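Local atomic coordinates of coatomer subunit delta (Saccharomyces cerevisiae, PDB entry 5FJZ), a protein that forms part of the COPI vesicle coat, which probably carries dilysine-tagged proteins from the Golgi back to the ER, and binds Dsl1 through its mu-homology domain. Residues N24-F27 with I33-S36; L120-L125 with K234-M239; V222-S227 with D265-Q270. All blocks are in the same frame, centred on the assembly; numbering follows the deposited sequence. Where two conformers were deposited one is given.

Contact 1: N24-F27 with I33-S36; sequences NAEF and IHSS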
# COMPACT_ATOMS: atom_id res chain seq x y z
N ASN A 24 -14.97 -2.92 -10.81
CA ASN A 24 -15.23 -3.57 -9.55
C ASN A 24 -16.75 -3.84 -9.44
O ASN A 24 -17.61 -2.98 -9.85
CB ASN A 24 -14.89 -2.69 -8.33
CG ASN A 24 -13.41 -2.31 -8.24
OD1 ASN A 24 -13.08 -1.16 -7.98
ND2 ASN A 24 -12.54 -3.20 -8.49
N ALA A 25 -17.08 -5.00 -8.89
CA ALA A 25 -18.46 -5.36 -8.67
C ALA A 25 -18.54 -6.36 -7.52
O ALA A 25 -17.68 -7.28 -7.40
CB ALA A 25 -19.05 -5.92 -9.95
N GLU A 26 -19.56 -6.26 -6.68
CA GLU A 26 -19.81 -7.21 -5.60
C GLU A 26 -21.26 -7.74 -5.58
O GLU A 26 -22.23 -6.96 -5.80
CB GLU A 26 -19.51 -6.55 -4.24
CG GLU A 26 -19.73 -7.46 -3.01
CD GLU A 26 -19.15 -6.92 -1.69
OE1 GLU A 26 -18.25 -6.05 -1.76
OE2 GLU A 26 -19.60 -7.38 -0.61
N PHE A 27 -21.38 -9.01 -5.34
CA PHE A 27 -22.71 -9.76 -5.42
C PHE A 27 -22.90 -10.51 -4.14
O PHE A 27 -21.94 -10.91 -3.48
CB PHE A 27 -22.75 -10.78 -6.58
CG PHE A 27 -22.47 -10.21 -7.89
CD1 PHE A 27 -21.16 -9.98 -8.29
CD2 PHE A 27 -23.48 -9.85 -8.76
CE1 PHE A 27 -20.88 -9.45 -9.52
CE2 PHE A 27 -23.20 -9.32 -9.99
CZ PHE A 27 -21.91 -9.07 -10.38
N ILE A 33 -27.01 -7.81 -6.73
CA ILE A 33 -25.92 -6.82 -6.89
C ILE A 33 -25.86 -5.94 -5.66
O ILE A 33 -26.84 -5.29 -5.27
CB ILE A 33 -26.08 -6.07 -8.18
CG1 ILE A 33 -26.11 -7.02 -9.39
CG2 ILE A 33 -24.95 -5.07 -8.35
CD1 ILE A 33 -26.68 -6.42 -10.65
N HIS A 34 -24.71 -5.90 -5.00
CA HIS A 34 -24.42 -4.90 -3.96
C HIS A 34 -23.86 -3.57 -4.38
O HIS A 34 -24.32 -2.56 -3.91
CB HIS A 34 -23.44 -5.59 -2.96
CG HIS A 34 -22.94 -4.69 -1.88
ND1 HIS A 34 -21.73 -4.03 -1.99
CD2 HIS A 34 -23.50 -4.30 -0.72
CE1 HIS A 34 -21.60 -3.24 -0.95
NE2 HIS A 34 -22.65 -3.40 -0.16
N SER A 35 -22.95 -3.56 -5.39
CA SER A 35 -22.25 -2.36 -5.76
C SER A 35 -21.41 -2.63 -6.90
O SER A 35 -21.15 -3.81 -7.24
CB SER A 35 -21.32 -1.87 -4.64
OG SER A 35 -20.42 -2.92 -4.27
N SER A 36 -20.99 -1.55 -7.55
CA SER A 36 -20.10 -1.59 -8.64
C SER A 36 -19.39 -0.23 -8.78
O SER A 36 -19.87 0.81 -8.36
CB SER A 36 -20.71 -2.10 -9.98
OG SER A 36 -21.84 -1.31 -10.37
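N24-F27 and I33-S36 run antiparallel as the two arms of a beta hairpin in the mu-homology domain, and a classic beta bulge interrupts their pairing. The strand axes come within 4.7 Å at an angle of 167°. A25 and S36 form a non-hydrogen-bonded pair. E26 is then met by both H34 and S35, and the register slips by one residue before F27 pairs with I33. E26 grips the bulge with both of its backbone polar atoms. Its N donates to S35 O at 3.0 Å, nearly straight at the hydrogen. Its O accepts from H34 N at 2.8 Å, a more bent bond.

On the face that carries A25, F27 and I33, the last two side chains lie alongside each other. I33 CG1 approaches F27 CE2 to 3.8 Å, at an oblique angle to the ring. The E26 and H34 side chains also run side by side. With chi1 at -180°, E26 CG lies across from the backbone N, and the extended chain places OE2 over one face of the imidazole.

The polar ends turn to another copy of the protein. E26 OE1 forms a salt bridge with R110 of the second subunit, E26 OE2 accepts from Q70 of that subunit, and H34 NE2 is hydrogen-bonded to its R110 O. The other ring nitrogen is held within the strand: H34 ND1 and S35 OG are hydrogen-bonded at 2.9 Å.

Contact 2: L120-L125 with K234-M239; sequences LIPLTL and KSFTGM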
# COMPACT_ATOMS: atom_id res chain seq x y z
N LEU A 120 -23.37 -0.99 -14.93
CA LEU A 120 -21.93 -1.03 -15.13
C LEU A 120 -21.33 -2.43 -15.21
O LEU A 120 -20.09 -2.53 -15.28
CB LEU A 120 -21.24 -0.35 -13.93
CG LEU A 120 -21.05 1.17 -13.85
CD1 LEU A 120 -21.69 2.07 -14.88
CD2 LEU A 120 -20.97 1.77 -12.43
N ILE A 121 -22.15 -3.48 -15.06
CA ILE A 121 -21.65 -4.86 -14.89
C ILE A 121 -21.60 -5.60 -16.24
O ILE A 121 -22.64 -5.72 -16.90
CB ILE A 121 -22.50 -5.50 -13.80
CG1 ILE A 121 -22.06 -4.80 -12.45
CG2 ILE A 121 -22.37 -7.01 -13.77
CD1 ILE A 121 -22.83 -5.17 -11.21
N PRO A 122 -20.42 -6.05 -16.66
CA PRO A 122 -20.37 -6.85 -17.86
C PRO A 122 -20.80 -8.35 -17.63
O PRO A 122 -21.16 -9.02 -18.59
CB PRO A 122 -18.92 -6.78 -18.25
CG PRO A 122 -18.18 -6.63 -16.95
CD PRO A 122 -19.07 -5.84 -16.05
N LEU A 123 -20.58 -8.84 -16.44
CA LEU A 123 -20.76 -10.27 -16.09
C LEU A 123 -21.45 -10.43 -14.76
O LEU A 123 -20.88 -10.11 -13.71
CB LEU A 123 -19.43 -10.98 -16.13
CG LEU A 123 -19.46 -12.47 -15.97
CD1 LEU A 123 -19.84 -13.17 -17.24
CD2 LEU A 123 -18.07 -12.94 -15.50
N THR A 124 -22.69 -10.91 -14.75
CA THR A 124 -23.45 -11.15 -13.53
C THR A 124 -23.15 -12.52 -13.03
O THR A 124 -22.79 -13.37 -13.79
CB THR A 124 -24.98 -10.97 -13.75
OG1 THR A 124 -25.37 -11.72 -14.86
CG2 THR A 124 -25.30 -9.53 -14.12
N LEU A 125 -23.17 -12.67 -11.70
CA LEU A 125 -22.80 -13.89 -11.00
C LEU A 125 -23.82 -14.31 -9.94
O LEU A 125 -24.41 -13.46 -9.27
CB LEU A 125 -21.54 -13.60 -10.26
CG LEU A 125 -20.19 -13.80 -10.85
CD1 LEU A 125 -20.02 -14.07 -12.33
CD2 LEU A 125 -19.14 -12.82 -10.29
N LYS A 234 -14.29 1.24 -29.45
CA LYS A 234 -14.95 1.95 -28.37
C LYS A 234 -14.71 1.12 -27.10
O LYS A 234 -14.94 -0.11 -27.14
CB LYS A 234 -16.43 1.97 -28.62
CG LYS A 234 -16.95 3.17 -29.32
CD LYS A 234 -18.44 3.23 -29.02
CE LYS A 234 -19.18 4.16 -29.94
NZ LYS A 234 -20.59 3.72 -30.04
N SER A 235 -14.49 1.76 -25.97
CA SER A 235 -14.45 1.13 -24.65
C SER A 235 -15.80 0.61 -24.21
O SER A 235 -16.86 0.97 -24.80
CB SER A 235 -13.95 2.14 -23.55
OG SER A 235 -15.00 3.03 -23.11
N PHE A 236 -15.79 -0.12 -23.11
CA PHE A 236 -17.01 -0.54 -22.41
C PHE A 236 -18.04 0.60 -22.21
O PHE A 236 -19.23 0.40 -22.39
CB PHE A 236 -16.73 -1.30 -21.07
CG PHE A 236 -17.97 -1.85 -20.35
CD1 PHE A 236 -18.78 -2.88 -20.91
CD2 PHE A 236 -18.31 -1.40 -19.06
CE1 PHE A 236 -19.88 -3.39 -20.22
CE2 PHE A 236 -19.42 -1.93 -18.37
CZ PHE A 236 -20.21 -2.90 -18.94
N THR A 237 -17.61 1.74 -21.74
CA THR A 237 -18.60 2.81 -21.43
C THR A 237 -18.86 3.64 -22.70
O THR A 237 -19.58 4.62 -22.63
CB THR A 237 -18.12 3.72 -20.34
OG1 THR A 237 -16.86 4.26 -20.75
CG2 THR A 237 -18.00 2.95 -19.03
N GLY A 238 -18.23 3.30 -23.81
CA GLY A 238 -18.37 4.12 -25.05
C GLY A 238 -17.30 5.14 -25.36
O GLY A 238 -17.44 5.89 -26.30
N MET A 239 -16.22 5.23 -24.56
CA MET A 239 -15.15 6.14 -24.90
C MET A 239 -14.42 5.72 -26.18
O MET A 239 -14.15 4.54 -26.40
CB MET A 239 -14.17 6.22 -23.66
CG MET A 239 -12.95 7.21 -23.73
SD MET A 239 -13.25 8.96 -24.08
CE MET A 239 -14.18 9.45 -22.62
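F236 points its ring end at the bend L120-P122, and this one aromatic side chain makes the contact. Its CG lies opposite the backbone N across the CA-CB bond (chi1 -176°), which sends the ring from its own loop to the other segment. The ring meets the bend with its outer end. CE2 comes to 3.2 Å from L120 O, and the carbonyl oxygen sits at the ring edge, near the ring plane. This is an approach of a ring C-H edge to an oxygen. L120 O is buried here and has no hydrogen-bond partner in the model, so the weakly positive ring edge probably offsets part of its charge.

P122 meets the neighbouring part of the ring. Its CB packs against F236 CE1 at 4.0 Å, while its N lies 3.9 Å from CZ, oblique to the ring. The backbone of I121 passes nearby, but its CB is directed away from F236.

F236 is carried by a type I beta turn from S235 to G238. The turn is closed by G238 N to S235 O at 2.9 Å, and S235 OG accepts from M239 N.

The 234-239 loop links strands 220-229 and 241-246, and the bend leads into strand 123-131. Strand 15-27 borders the turn: F236 touches E21, and T237 OG1 is hydrogen-bonded to E21 OE2. I121 reaches I33 and S36 of strand 33-46.

Contact 3: V222-S227 with D265-Q270; sequences VSFQES and DEYLVQ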
# COMPACT_ATOMS: atom_id res chain seq x y z
N VAL A 222 -13.66 -13.43 -9.37
CA VAL A 222 -13.53 -13.67 -10.80
C VAL A 222 -12.50 -12.71 -11.44
O VAL A 222 -12.43 -11.51 -11.04
CB VAL A 222 -14.86 -13.57 -11.54
CG1 VAL A 222 -15.43 -12.19 -11.46
CG2 VAL A 222 -14.68 -13.92 -13.00
N SER A 223 -11.74 -13.24 -12.39
CA SER A 223 -10.70 -12.49 -13.07
C SER A 223 -10.87 -12.64 -14.58
O SER A 223 -10.90 -13.79 -15.09
CB SER A 223 -9.34 -13.05 -12.61
OG SER A 223 -8.24 -12.35 -13.20
N PHE A 224 -10.96 -11.50 -15.28
CA PHE A 224 -11.05 -11.45 -16.70
C PHE A 224 -10.50 -10.14 -17.25
O PHE A 224 -10.30 -9.16 -16.53
CB PHE A 224 -12.50 -11.62 -17.18
CG PHE A 224 -13.47 -10.54 -16.67
CD1 PHE A 224 -13.52 -9.26 -17.23
CD2 PHE A 224 -14.29 -10.81 -15.57
CE1 PHE A 224 -14.41 -8.32 -16.79
CE2 PHE A 224 -15.18 -9.83 -15.10
CZ PHE A 224 -15.23 -8.60 -15.72
N GLN A 225 -10.15 -10.18 -18.52
CA GLN A 225 -9.50 -9.06 -19.18
C GLN A 225 -9.72 -9.25 -20.65
O GLN A 225 -9.40 -10.29 -21.19
CB GLN A 225 -8.00 -9.03 -18.82
CG GLN A 225 -7.17 -7.83 -19.34
CD GLN A 225 -5.71 -7.77 -18.86
OE1 GLN A 225 -4.92 -7.03 -19.42
NE2 GLN A 225 -5.35 -8.54 -17.82
N GLU A 226 -10.13 -8.20 -21.34
CA GLU A 226 -10.11 -8.22 -22.81
C GLU A 226 -9.61 -6.92 -23.42
O GLU A 226 -9.77 -5.88 -22.81
CB GLU A 226 -11.54 -8.53 -23.35
CG GLU A 226 -12.57 -7.43 -23.08
CD GLU A 226 -13.56 -7.18 -24.22
OE1 GLU A 226 -13.88 -8.16 -24.93
OE2 GLU A 226 -14.05 -6.03 -24.37
N SER A 227 -8.97 -6.97 -24.60
CA SER A 227 -8.53 -5.76 -25.29
C SER A 227 -8.66 -5.88 -26.80
O SER A 227 -8.62 -7.00 -27.35
CB SER A 227 -7.11 -5.43 -24.93
OG SER A 227 -6.28 -6.52 -25.23
N ASP A 265 -11.18 -5.96 -11.42
CA ASP A 265 -10.29 -5.79 -10.23
C ASP A 265 -10.97 -6.50 -9.04
O ASP A 265 -10.90 -7.72 -8.92
CB ASP A 265 -9.98 -4.32 -10.04
CG ASP A 265 -9.02 -4.06 -8.85
OD1 ASP A 265 -8.47 -5.03 -8.33
OD2 ASP A 265 -8.93 -2.93 -8.37
N GLU A 266 -11.71 -5.81 -8.20
CA GLU A 266 -12.38 -6.43 -7.07
C GLU A 266 -13.80 -6.88 -7.48
O GLU A 266 -14.69 -6.10 -7.43
CB GLU A 266 -12.42 -5.48 -5.88
CG GLU A 266 -11.02 -5.16 -5.33
CD GLU A 266 -10.99 -4.18 -4.12
OE1 GLU A 266 -12.03 -3.63 -3.70
OE2 GLU A 266 -9.87 -3.90 -3.63
N TYR A 267 -13.89 -8.10 -7.99
CA TYR A 267 -15.01 -8.56 -8.73
C TYR A 267 -15.37 -9.87 -8.04
O TYR A 267 -14.74 -10.93 -8.30
CB TYR A 267 -14.75 -8.75 -10.17
CG TYR A 267 -15.95 -8.58 -11.08
CD1 TYR A 267 -16.90 -9.60 -11.20
CD2 TYR A 267 -16.07 -7.49 -11.93
CE1 TYR A 267 -17.95 -9.51 -12.10
CE2 TYR A 267 -17.12 -7.38 -12.84
CZ TYR A 267 -18.09 -8.36 -12.88
OH TYR A 267 -19.17 -8.26 -13.77
N LEU A 268 -16.32 -9.79 -7.14
CA LEU A 268 -16.58 -10.91 -6.27
C LEU A 268 -18.01 -11.21 -5.73
O LEU A 268 -18.81 -10.37 -5.69
CB LEU A 268 -15.66 -10.81 -5.06
CG LEU A 268 -15.82 -9.95 -3.82
CD1 LEU A 268 -14.47 -9.26 -3.59
CD2 LEU A 268 -16.90 -8.94 -3.81
N VAL A 269 -18.17 -12.44 -5.25
CA VAL A 269 -19.37 -12.88 -4.56
C VAL A 269 -19.06 -13.22 -3.15
O VAL A 269 -18.14 -13.96 -2.82
CB VAL A 269 -20.33 -13.76 -5.41
CG1 VAL A 269 -19.73 -14.25 -6.68
CG2 VAL A 269 -21.09 -14.81 -4.59
N GLN A 270 -19.86 -12.69 -2.27
CA GLN A 270 -19.57 -12.68 -0.88
C GLN A 270 -20.82 -13.02 -0.06
O GLN A 270 -20.75 -13.77 0.91
CB GLN A 270 -19.12 -11.26 -0.59
CG GLN A 270 -18.70 -10.91 0.78
CD GLN A 270 -17.36 -10.24 0.74
OE1 GLN A 270 -17.20 -9.14 0.22
NE2 GLN A 270 -16.36 -10.96 1.19
OXT GLN A 270 -21.85 -12.39 -0.32
O HOH W 1 -10.58 -9.52 -10.86
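Y267 has its CG swung away from its backbone N (chi1 -152°), and F224 has its CG between its N and carbonyl carbon (chi1 61°). These torsions bring the two rings together in a T-shaped, edge-to-face stack. The setting is the sheet of the mu-homology domain where strands 220-229 and 257-269 run antiparallel as neighbours. The edge of F224 points at one face of the Y267 ring. The ring centroids are 5.1 Å apart and the planes stand at 78°. F224 CE2 lies over the centre of the tyrosine ring, and CZ comes to 3.7 Å from Y267 CE2.

V222 and Y267 lie side by side and point the same way. The backbones join at the same pair. V222 N donates to Y267 O at 2.9 Å.

Y267 is also held at its far end. Its hydroxyl is hydrogen-bonded to L123 O, and its side chain touches I121, P122 and L125. F224 N donates a hydrogen bond to S264 OG on the neighbouring strand, 257-269. The chain turns a corner at D265 and E266, with E266 at the centre of an inverse gamma turn. Direct pairing to V222 gives way there to a water bridge. One water donates to both V222 O and D265 O, at 2.7 Å each.

Overall arrangement
Contact 1 closes along the chain before contacts 2 and 3 open, while the segments of contacts 2 and 3 alternate. Their centres lie about 11 to 13 Å apart. Contacts 1 and 3 share the mixed sheet: strand 15-27 runs parallel to its neighbour 257-269, and A25 and F27 pair with L268 through their backbones. Contact 2 brings the bend before strand 123-131, the first strand of the four-stranded sheet, against this region. F27 packs on L123 and L125, and P122 on F224. Contacts 1 and 3 lie within the mixed sheet, and residues 120-125 connect it to the four-stranded sheet. Contact 1 and residues 120-125 also lie in the region that interacts with Dsl1.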